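Long-range contacts in serpin B3 (Homo sapiens, PDB 4ZK3), which belongs to the serpin family and probably inhibits proteases by inserting its cleaved reactive-centre loop into a central β-sheet, here as Pso p27 prone to large aggregates: residues Phe11-Phe16 against Tyr29-Thr35; Lys158-Pro164 against Leu329-Phe333. Residue numbers count along the deposited sequence, not the author numbering.

Interaction 1. Residues Phe11-Phe16 against Tyr29-Thr35; sequences FMFDLF and YSPISIT
This is helix-helix packing in the serpin core: F11-F16, inside helix 4-19, crosses the first turn of helix 31-42, and Y29, at the end of strand 27-29, reaches to the first helix. The two short helical axes pass 10.3 Å apart at 105°, and the CA atoms of M12 and P31 are 5.4 Å apart. Y29 is fully extended (phi/psi -163/159), S30 makes the bend, and P31 opens the helix. S30 is the N-cap, with OG accepting from S33 N at 3.1 Å; S30 OG in turn donates to L382 O of strand 380-387. L15 (m,t) is the bump that fills the hollow between Y29 and I34: L15 CD1 is 3.9 Å from Y29 CE2 and from I34 CD1. Beside it M12 (t,t,p) rests its CG on P31 CG at 3.7 Å, and its side chain also touches L266 and strand 380-387. F11, chi1 t, turns its ring edge to I34, with CE2 3.8 Å from I34 CG2; F11 CD2 also lies 3.3 Å from T35 OG1. The p rotamer points Y29 end-on at the helix, ring edge toward M12 and F16, and F16 CB lies 3.3 Å from Y29 OH. That hydroxyl donates to M12 O at 2.6 Å, and the same carbonyl also accepts the helical bond from F16 N at 3.0 Å.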
ATOM      1  N   PHE A  11      11.134  -0.492   2.160  1.00 23.27           N
ATOM      2  CA  PHE A  11      10.411   0.775   2.273  1.00 23.36           C
ATOM      3  C   PHE A  11       9.106   0.587   3.012  1.00 23.11           C
ATOM      4  O   PHE A  11       8.782   1.385   3.914  1.00 24.82           O
ATOM      5  CB  PHE A  11      10.184   1.357   0.861  1.00 23.01           C
ATOM      6  CG  PHE A  11       9.420   2.622   0.837  1.00 22.80           C
ATOM      7  CD1 PHE A  11       9.809   3.703   1.565  1.00 22.85           C
ATOM      8  CD2 PHE A  11       8.288   2.755  -0.011  1.00 24.56           C
ATOM      9  CE1 PHE A  11       9.116   4.910   1.508  1.00 24.57           C
ATOM     10  CE2 PHE A  11       7.575   3.935  -0.050  1.00 22.85           C
ATOM     11  CZ  PHE A  11       7.982   5.031   0.713  1.00 23.18           C
ATOM     12  N   MET A  12       8.394  -0.494   2.698  1.00 21.75           N
ATOM     13  CA  MET A  12       7.169  -0.875   3.434  1.00 21.30           C
ATOM     14  C   MET A  12       7.404  -0.977   4.962  1.00 24.23           C
ATOM     15  O   MET A  12       6.641  -0.406   5.745  1.00 23.96           O
ATOM     16  CB  MET A  12       6.570  -2.200   2.883  1.00 19.70           C
ATOM     17  CG  MET A  12       5.299  -2.744   3.603  1.00 18.64           C
ATOM     18  SD  MET A  12       4.972  -4.411   3.051  1.00 21.98           S
ATOM     19  CE  MET A  12       5.976  -5.276   4.268  1.00 21.39           C
ATOM     20  N   PHE A  13       8.465  -1.652   5.405  1.00 28.74           N
ATOM     21  CA  PHE A  13       8.737  -1.696   6.852  1.00 28.18           C
ATOM     22  C   PHE A  13       9.189  -0.353   7.430  1.00 26.98           C
ATOM     23  O   PHE A  13       8.830  -0.021   8.593  1.00 27.00           O
ATOM     24  CB  PHE A  13       9.711  -2.800   7.195  1.00 31.14           C
ATOM     25  CG  PHE A  13       9.084  -4.153   7.162  1.00 29.65           C
ATOM     26  CD1 PHE A  13       8.138  -4.489   8.110  1.00 32.56           C
ATOM     27  CD2 PHE A  13       9.383  -5.068   6.148  1.00 28.29           C
ATOM     28  CE1 PHE A  13       7.533  -5.740   8.092  1.00 31.54           C
ATOM     29  CE2 PHE A  13       8.780  -6.312   6.109  1.00 29.00           C
ATOM     30  CZ  PHE A  13       7.846  -6.654   7.083  1.00 31.35           C
ATOM     31  N   ASP A  14       9.933   0.427   6.637  1.00 27.18           N
ATOM     32  CA  ASP A  14      10.370   1.719   7.110  1.00 27.92           C
ATOM     33  C   ASP A  14       9.114   2.545   7.325  1.00 27.74           C
ATOM     34  O   ASP A  14       9.034   3.345   8.285  1.00 25.85           O
ATOM     35  CB  ASP A  14      11.300   2.454   6.168  1.00 28.10           C
ATOM     36  CG  ASP A  14      12.589   1.702   5.885  1.00 30.80           C
ATOM     37  OD1 ASP A  14      12.920   0.692   6.546  1.00 31.54           O
ATOM     38  OD2 ASP A  14      13.251   2.125   4.923  1.00 31.54           O
ATOM     39  N   LEU A  15       8.102   2.357   6.471  1.00 25.34           N
ATOM     40  CA  LEU A  15       6.853   3.110   6.691  1.00 24.09           C
ATOM     41  C   LEU A  15       6.166   2.676   7.943  1.00 23.46           C
ATOM     42  O   LEU A  15       5.672   3.520   8.705  1.00 24.05           O
ATOM     43  CB  LEU A  15       5.870   3.010   5.525  1.00 24.01           C
ATOM     44  CG  LEU A  15       6.273   3.784   4.279  1.00 24.17           C
ATOM     45  CD1 LEU A  15       5.420   3.336   3.087  1.00 24.14           C
ATOM     46  CD2 LEU A  15       6.247   5.269   4.358  1.00 24.24           C
ATOM     47  N   PHE A  16       6.074   1.377   8.111  1.00 24.11           N
ATOM     48  CA  PHE A  16       5.323   0.788   9.196  1.00 25.45           C
ATOM     49  C   PHE A  16       5.779   1.317  10.572  1.00 28.96           C
ATOM     50  O   PHE A  16       4.952   1.622  11.416  1.00 29.87           O
ATOM     51  CB  PHE A  16       5.418  -0.731   9.141  1.00 26.72           C
ATOM     52  CG  PHE A  16       4.558  -1.405  10.146  1.00 28.04           C
ATOM     53  CD1 PHE A  16       3.215  -1.559   9.935  1.00 29.50           C
ATOM     54  CD2 PHE A  16       5.080  -1.830  11.355  1.00 32.16           C
ATOM     55  CE1 PHE A  16       2.408  -2.162  10.873  1.00 31.07           C
ATOM     56  CE2 PHE A  16       4.289  -2.436  12.309  1.00 31.99           C
ATOM     57  CZ  PHE A  16       2.942  -2.578  12.078  1.00 32.32           C
ATOM     58  N   TYR A  29      -2.267   0.230   4.320  1.00 20.01           N
ATOM     59  CA  TYR A  29      -1.663   1.093   3.306  1.00 17.75           C
ATOM     60  C   TYR A  29      -1.109   0.218   2.181  1.00 18.41           C
ATOM     61  O   TYR A  29      -0.959  -1.023   2.340  1.00 18.35           O
ATOM     62  CB  TYR A  29      -0.542   1.963   3.861  1.00 19.39           C
ATOM     63  CG  TYR A  29       0.672   1.224   4.438  1.00 18.12           C
ATOM     64  CD1 TYR A  29       0.644   0.723   5.760  1.00 20.95           C
ATOM     65  CD2 TYR A  29       1.861   1.150   3.737  1.00 17.37           C
ATOM     66  CE1 TYR A  29       1.754   0.049   6.302  1.00 19.51           C
ATOM     67  CE2 TYR A  29       2.965   0.501   4.263  1.00 18.00           C
ATOM     68  CZ  TYR A  29       2.904  -0.063   5.546  1.00 20.27           C
ATOM     69  OH  TYR A  29       4.043  -0.656   6.096  1.00 18.89           O
ATOM     70  N   SER A  30      -0.949   0.867   1.045  1.00 17.84           N
ATOM     71  CA  SER A  30      -0.312   0.253  -0.126  1.00 17.40           C
ATOM     72  C   SER A  30       1.063   0.827  -0.328  1.00 15.54           C
ATOM     73  O   SER A  30       1.220   1.899  -0.931  1.00 14.87           O
ATOM     74  CB  SER A  30      -1.117   0.460  -1.401  1.00 17.09           C
ATOM     75  OG  SER A  30      -0.332  -0.056  -2.494  1.00 18.01           O
ATOM     76  N   PRO A  31       2.080   0.063   0.066  1.00 14.75           N
ATOM     77  CA  PRO A  31       3.431   0.550  -0.165  1.00 16.50           C
ATOM     78  C   PRO A  31       3.752   0.728  -1.642  1.00 16.20           C
ATOM     79  O   PRO A  31       4.477   1.642  -2.030  1.00 16.78           O
ATOM     80  CB  PRO A  31       4.317  -0.566   0.412  1.00 17.28           C
ATOM     81  CG  PRO A  31       3.432  -1.785   0.532  1.00 16.27           C
ATOM     82  CD  PRO A  31       2.032  -1.257   0.721  1.00 15.11           C
ATOM     83  N   ILE A  32       3.186  -0.110  -2.492  1.00 17.79           N
ATOM     84  CA  ILE A  32       3.467  -0.041  -3.948  1.00 18.22           C
ATOM     85  C   ILE A  32       2.910   1.221  -4.551  1.00 17.31           C
ATOM     86  O   ILE A  32       3.529   1.856  -5.445  1.00 18.57           O
ATOM     87  CB  ILE A  32       2.873  -1.264  -4.662  1.00 22.30           C
ATOM     88  CG1 ILE A  32       3.846  -2.411  -4.583  1.00 28.25           C
ATOM     89  CG2 ILE A  32       2.700  -0.992  -6.143  1.00 25.83           C
ATOM     90  CD1 ILE A  32       5.157  -2.133  -5.334  1.00 30.40           C
ATOM     91  N   SER A  33       1.738   1.617  -4.067  1.00 17.22           N
ATOM     92  CA  SER A  33       1.124   2.897  -4.516  1.00 17.07           C
ATOM     93  C   SER A  33       2.015   4.058  -4.185  1.00 16.95           C
ATOM     94  O   SER A  33       2.246   4.991  -5.005  1.00 15.38           O
ATOM     95  CB  SER A  33      -0.254   3.037  -3.871  1.00 18.12           C
ATOM     96  OG  SER A  33      -0.757   4.340  -4.076  1.00 18.36           O
ATOM     97  N   ILE A  34       2.607   4.001  -3.010  1.00 18.50           N
ATOM     98  CA  ILE A  34       3.473   5.095  -2.583  1.00 18.96           C
ATOM     99  C   ILE A  34       4.789   5.072  -3.351  1.00 19.32           C
ATOM    100  O   ILE A  34       5.266   6.109  -3.827  1.00 20.03           O
ATOM    101  CB  ILE A  34       3.721   5.022  -1.103  1.00 20.31           C
ATOM    102  CG1 ILE A  34       2.391   5.083  -0.386  1.00 20.90           C
ATOM    103  CG2 ILE A  34       4.592   6.172  -0.711  1.00 20.82           C
ATOM    104  CD1 ILE A  34       2.440   4.753   1.075  1.00 20.75           C
ATOM    105  N   THR A  35       5.359   3.899  -3.507  1.00 19.22           N
ATOM    106  CA  THR A  35       6.550   3.758  -4.348  1.00 21.07           C
ATOM    107  C   THR A  35       6.321   4.302  -5.729  1.00 20.72           C
ATOM    108  O   THR A  35       7.133   5.052  -6.270  1.00 21.37           O
ATOM    109  CB  THR A  35       7.003   2.311  -4.415  1.00 18.98           C
ATOM    110  OG1 THR A  35       7.417   1.908  -3.114  1.00 20.52           O
ATOM    111  CG2 THR A  35       8.170   2.202  -5.350  1.00 23.05           C
TER

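Interaction 2. Residues Lys158-Pro164 against Leu329-Phe333; sequences KIKNLIP and LHKAF
Loop K158-P164 runs antiparallel to strand L329-F333 and lies over it without backbone hydrogen bonds between them. CA atoms are nearest in the pairs K158/F333 (6.6 Å), I159/A332 (6.7 Å), L162/K331 (6.3 Å) and I163/L329 (6.9 Å). The strand is regular and extended; the loop kinks at N161, whose phi/psi of 59/41 is left-handed helical, then continues along the strand. L329, K331 and F333 direct their CA-to-CB bonds toward the loop, H330 and A332 theirs away. K331, all t, stands up from the strand as a straight arm, and its NZ donates to K160 O at 2.8 Å. Water 2 bridges the same K331 NZ (2.7 Å) to N161 O (2.6 Å), while water 1, held by K160 N at 2.7 Å, meets K331 NZ only weakly at 3.3 Å. Apolar contacts flank this arm. L162 CD1 touches K331 CB at 3.7 Å; I159 (m,m) lowers CD1 to 3.6 Å from K331 O and 3.9 Å from F333 CB. At one end L329 (m,t) packs CD1 against the L162-P164 end of the loop, 3.7 Å from L162 O and 3.6 Å from P164 CD. At the other, K158 CD sits over the F333 ring in a CH-pi contact, 3.9 Å from the centroid. R144 and N148 of helix 140-153 hydrogen-bond the I163 backbone. This is the linker between serpin helix F (140-153) and the next strand, packed across β-sheet A.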
ATOM      1  N   LYS A 158     -14.100   3.250  -3.449  1.00 24.63           N
ATOM      2  CA  LYS A 158     -13.692   3.011  -2.043  1.00 24.10           C
ATOM      3  C   LYS A 158     -12.792   4.067  -1.448  1.00 24.06           C
ATOM      4  O   LYS A 158     -12.671   4.151  -0.219  1.00 20.64           O
ATOM      5  CB  LYS A 158     -12.922   1.667  -1.911  1.00 26.05           C
ATOM      6  CG  LYS A 158     -13.763   0.435  -2.229  1.00 26.94           C
ATOM      7  CD  LYS A 158     -15.142   0.444  -1.564  1.00 29.73           C
ATOM      8  CE  LYS A 158     -15.991  -0.682  -2.099  1.00 34.62           C
ATOM      9  NZ  LYS A 158     -17.322  -0.615  -1.509  1.00 38.93           N
ATOM     10  N   ILE A 159     -12.027   4.785  -2.292  1.00 21.22           N
ATOM     11  CA  ILE A 159     -11.184   5.864  -1.790  1.00 21.52           C
ATOM     12  C   ILE A 159     -11.855   7.175  -2.183  1.00 22.44           C
ATOM     13  O   ILE A 159     -11.803   7.570  -3.360  1.00 20.47           O
ATOM     14  CB  ILE A 159      -9.756   5.817  -2.363  1.00 19.85           C
ATOM     15  CG1 ILE A 159      -9.185   4.426  -2.091  1.00 18.47           C
ATOM     16  CG2 ILE A 159      -8.933   6.933  -1.744  1.00 20.74           C
ATOM     17  CD1 ILE A 159      -9.037   4.123  -0.599  1.00 18.83           C
ATOM     18  N   LYS A 160     -12.512   7.790  -1.217  1.00 22.04           N
ATOM     19  CA  LYS A 160     -13.158   9.082  -1.412  1.00 24.30           C
ATOM     20  C   LYS A 160     -12.377  10.176  -0.799  1.00 24.93           C
ATOM     21  O   LYS A 160     -11.738   9.983   0.203  1.00 25.49           O
ATOM     22  CB  LYS A 160     -14.529   9.036  -0.757  1.00 26.63           C
ATOM     23  CG  LYS A 160     -15.495   8.000  -1.328  1.00 27.81           C
ATOM     24  CD  LYS A 160     -16.932   8.339  -0.803  1.00 31.08           C
ATOM     25  CE  LYS A 160     -17.989   7.585  -1.501  1.00 31.23           C
ATOM     26  NZ  LYS A 160     -17.664   6.146  -1.420  1.00 34.31           N
ATOM     27  N   ASN A 161     -12.420  11.363  -1.409  1.00 25.30           N
ATOM     28  CA  ASN A 161     -11.852  12.559  -0.802  1.00 25.15           C
ATOM     29  C   ASN A 161     -10.323  12.398  -0.513  1.00 26.01           C
ATOM     30  O   ASN A 161      -9.792  12.823   0.519  1.00 24.09           O
ATOM     31  CB  ASN A 161     -12.681  13.012   0.417  1.00 31.16           C
ATOM     32  CG  ASN A 161     -12.399  14.469   0.822  1.00 42.19           C
ATOM     33  OD1 ASN A 161     -11.954  14.755   1.928  1.00 50.75           O
ATOM     34  ND2 ASN A 161     -12.687  15.392  -0.072  1.00 46.24           N
ATOM     35  N   LEU A 162      -9.609  11.788  -1.444  1.00 22.58           N
ATOM     36  CA  LEU A 162      -8.194  11.499  -1.219  1.00 23.60           C
ATOM     37  C   LEU A 162      -7.443  12.731  -0.729  1.00 22.90           C
ATOM     38  O   LEU A 162      -6.683  12.638   0.202  1.00 22.49           O
ATOM     39  CB  LEU A 162      -7.549  10.957  -2.519  1.00 22.58           C
ATOM     40  CG  LEU A 162      -6.010  10.787  -2.412  1.00 23.51           C
ATOM     41  CD1 LEU A 162      -5.600   9.749  -1.349  1.00 24.24           C
ATOM     42  CD2 LEU A 162      -5.453  10.479  -3.792  1.00 22.69           C
ATOM     43  N   ILE A 163      -7.704  13.875  -1.382  1.00 24.84           N
ATOM     44  CA  ILE A 163      -7.031  15.123  -1.104  1.00 25.86           C
ATOM     45  C   ILE A 163      -8.048  16.070  -0.388  1.00 27.95           C
ATOM     46  O   ILE A 163      -8.953  16.598  -1.034  1.00 29.92           O
ATOM     47  CB  ILE A 163      -6.515  15.811  -2.363  1.00 24.96           C
ATOM     48  CG1 ILE A 163      -5.565  14.903  -3.204  1.00 26.49           C
ATOM     49  CG2 ILE A 163      -5.741  17.056  -1.962  1.00 27.38           C
ATOM     50  CD1 ILE A 163      -5.309  15.493  -4.567  1.00 25.60           C
ATOM     51  N   PRO A 164      -7.909  16.229   0.935  1.00 31.96           N
ATOM     52  CA  PRO A 164      -8.819  17.108   1.659  1.00 37.13           C
ATOM     53  C   PRO A 164      -8.523  18.593   1.396  1.00 34.44           C
ATOM     54  O   PRO A 164      -7.501  18.937   0.785  1.00 30.40           O
ATOM     55  CB  PRO A 164      -8.575  16.730   3.133  1.00 37.47           C
ATOM     56  CG  PRO A 164      -8.034  15.328   3.084  1.00 39.23           C
ATOM     57  CD  PRO A 164      -7.113  15.421   1.884  1.00 35.41           C
ATOM     58  N   LEU A 329      -0.059  12.632   0.287  1.00 24.83           N
ATOM     59  CA  LEU A 329      -1.203  12.061   0.971  1.00 26.17           C
ATOM     60  C   LEU A 329      -1.483  10.614   0.494  1.00 22.98           C
ATOM     61  O   LEU A 329      -1.290  10.285  -0.684  1.00 22.45           O
ATOM     62  CB  LEU A 329      -2.431  12.886   0.693  1.00 26.69           C
ATOM     63  CG  LEU A 329      -2.371  14.354   1.090  1.00 28.47           C
ATOM     64  CD1 LEU A 329      -3.743  14.872   0.846  1.00 31.90           C
ATOM     65  CD2 LEU A 329      -2.017  14.521   2.549  1.00 29.46           C
ATOM     66  N   HIS A 330      -1.930   9.788   1.420  1.00 21.00           N
ATOM     67  CA  HIS A 330      -2.274   8.381   1.155  1.00 19.88           C
ATOM     68  C   HIS A 330      -3.516   8.019   1.906  1.00 21.40           C
ATOM     69  O   HIS A 330      -3.675   8.388   3.091  1.00 21.51           O
ATOM     70  CB  HIS A 330      -1.137   7.484   1.603  1.00 18.60           C
ATOM     71  CG  HIS A 330      -1.276   6.047   1.204  1.00 19.39           C
ATOM     72  ND1 HIS A 330      -1.107   5.601  -0.098  1.00 19.11           N
ATOM     73  CD2 HIS A 330      -1.522   4.943   1.941  1.00 18.75           C
ATOM     74  CE1 HIS A 330      -1.267   4.284  -0.143  1.00 17.05           C
ATOM     75  NE2 HIS A 330      -1.554   3.871   1.068  1.00 17.92           N
ATOM     76  N   LYS A 331      -4.359   7.235   1.252  1.00 22.80           N
ATOM     77  CA  LYS A 331      -5.555   6.712   1.843  1.00 22.71           C
ATOM     78  C   LYS A 331      -5.818   5.275   1.345  1.00 22.50           C
ATOM     79  O   LYS A 331      -5.645   4.945   0.187  1.00 22.28           O
ATOM     80  CB  LYS A 331      -6.711   7.665   1.491  1.00 23.95           C
ATOM     81  CG  LYS A 331      -7.910   7.490   2.383  1.00 29.09           C
ATOM     82  CD  LYS A 331      -8.969   8.553   2.135  1.00 32.02           C
ATOM     83  CE  LYS A 331     -10.192   8.266   2.984  1.00 35.74           C
ATOM     84  NZ  LYS A 331     -11.143   9.409   2.877  1.00 38.54           N
ATOM     85  N   ALA A 332      -6.311   4.426   2.218  1.00 20.56           N
ATOM     86  CA  ALA A 332      -6.401   2.999   1.917  1.00 20.59           C
ATOM     87  C   ALA A 332      -7.605   2.371   2.605  1.00 20.08           C
ATOM     88  O   ALA A 332      -8.039   2.834   3.673  1.00 19.43           O
ATOM     89  CB  ALA A 332      -5.107   2.264   2.305  1.00 19.10           C
ATOM     90  N   PHE A 333      -8.127   1.327   1.971  1.00 17.80           N
ATOM     91  CA  PHE A 333      -9.357   0.614   2.373  1.00 18.66           C
ATOM     92  C   PHE A 333      -9.169  -0.881   2.166  1.00 19.91           C
ATOM     93  O   PHE A 333      -8.636  -1.309   1.124  1.00 19.85           O
ATOM     94  CB  PHE A 333     -10.480   1.081   1.420  1.00 18.78           C
ATOM     95  CG  PHE A 333     -11.766   0.266   1.503  1.00 19.95           C
ATOM     96  CD1 PHE A 333     -11.928  -0.920   0.769  1.00 21.07           C
ATOM     97  CD2 PHE A 333     -12.834   0.726   2.264  1.00 22.35           C
ATOM     98  CE1 PHE A 333     -13.116  -1.687   0.861  1.00 22.23           C
ATOM     99  CE2 PHE A 333     -14.063  -0.000   2.310  1.00 23.17           C
ATOM    100  CZ  PHE A 333     -14.189  -1.204   1.604  1.00 21.88           C
TER
HETATM  101  O   HOH W   1     -12.810   7.030   1.363  1.00 30.63           O
HETATM  102  O   HOH W   2     -10.109  11.925   2.928  1.00 34.49           O

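In the fold
From the N terminus, helix 4-19 is followed by strand 27-29 and helix 31-42, and interaction 1 closes this short loop of 12 residues deep in the core. Interaction 2 comes later and in series: it spans 164 residues, joining the segment after helix 140-153 to strand 325-336. The two neither nest nor cross, yet they meet through H330 and A332, whose side chains lie on the opposite side of the strand from the 158-164 loop: H330 NE2 is 3.1 Å from S30 N, a probable hydrogen bond. Strand 325-336 is thus covered by the helical core on one face and the linker on the other, beside strand 340-351, consistent with an inserted reactive-centre loop.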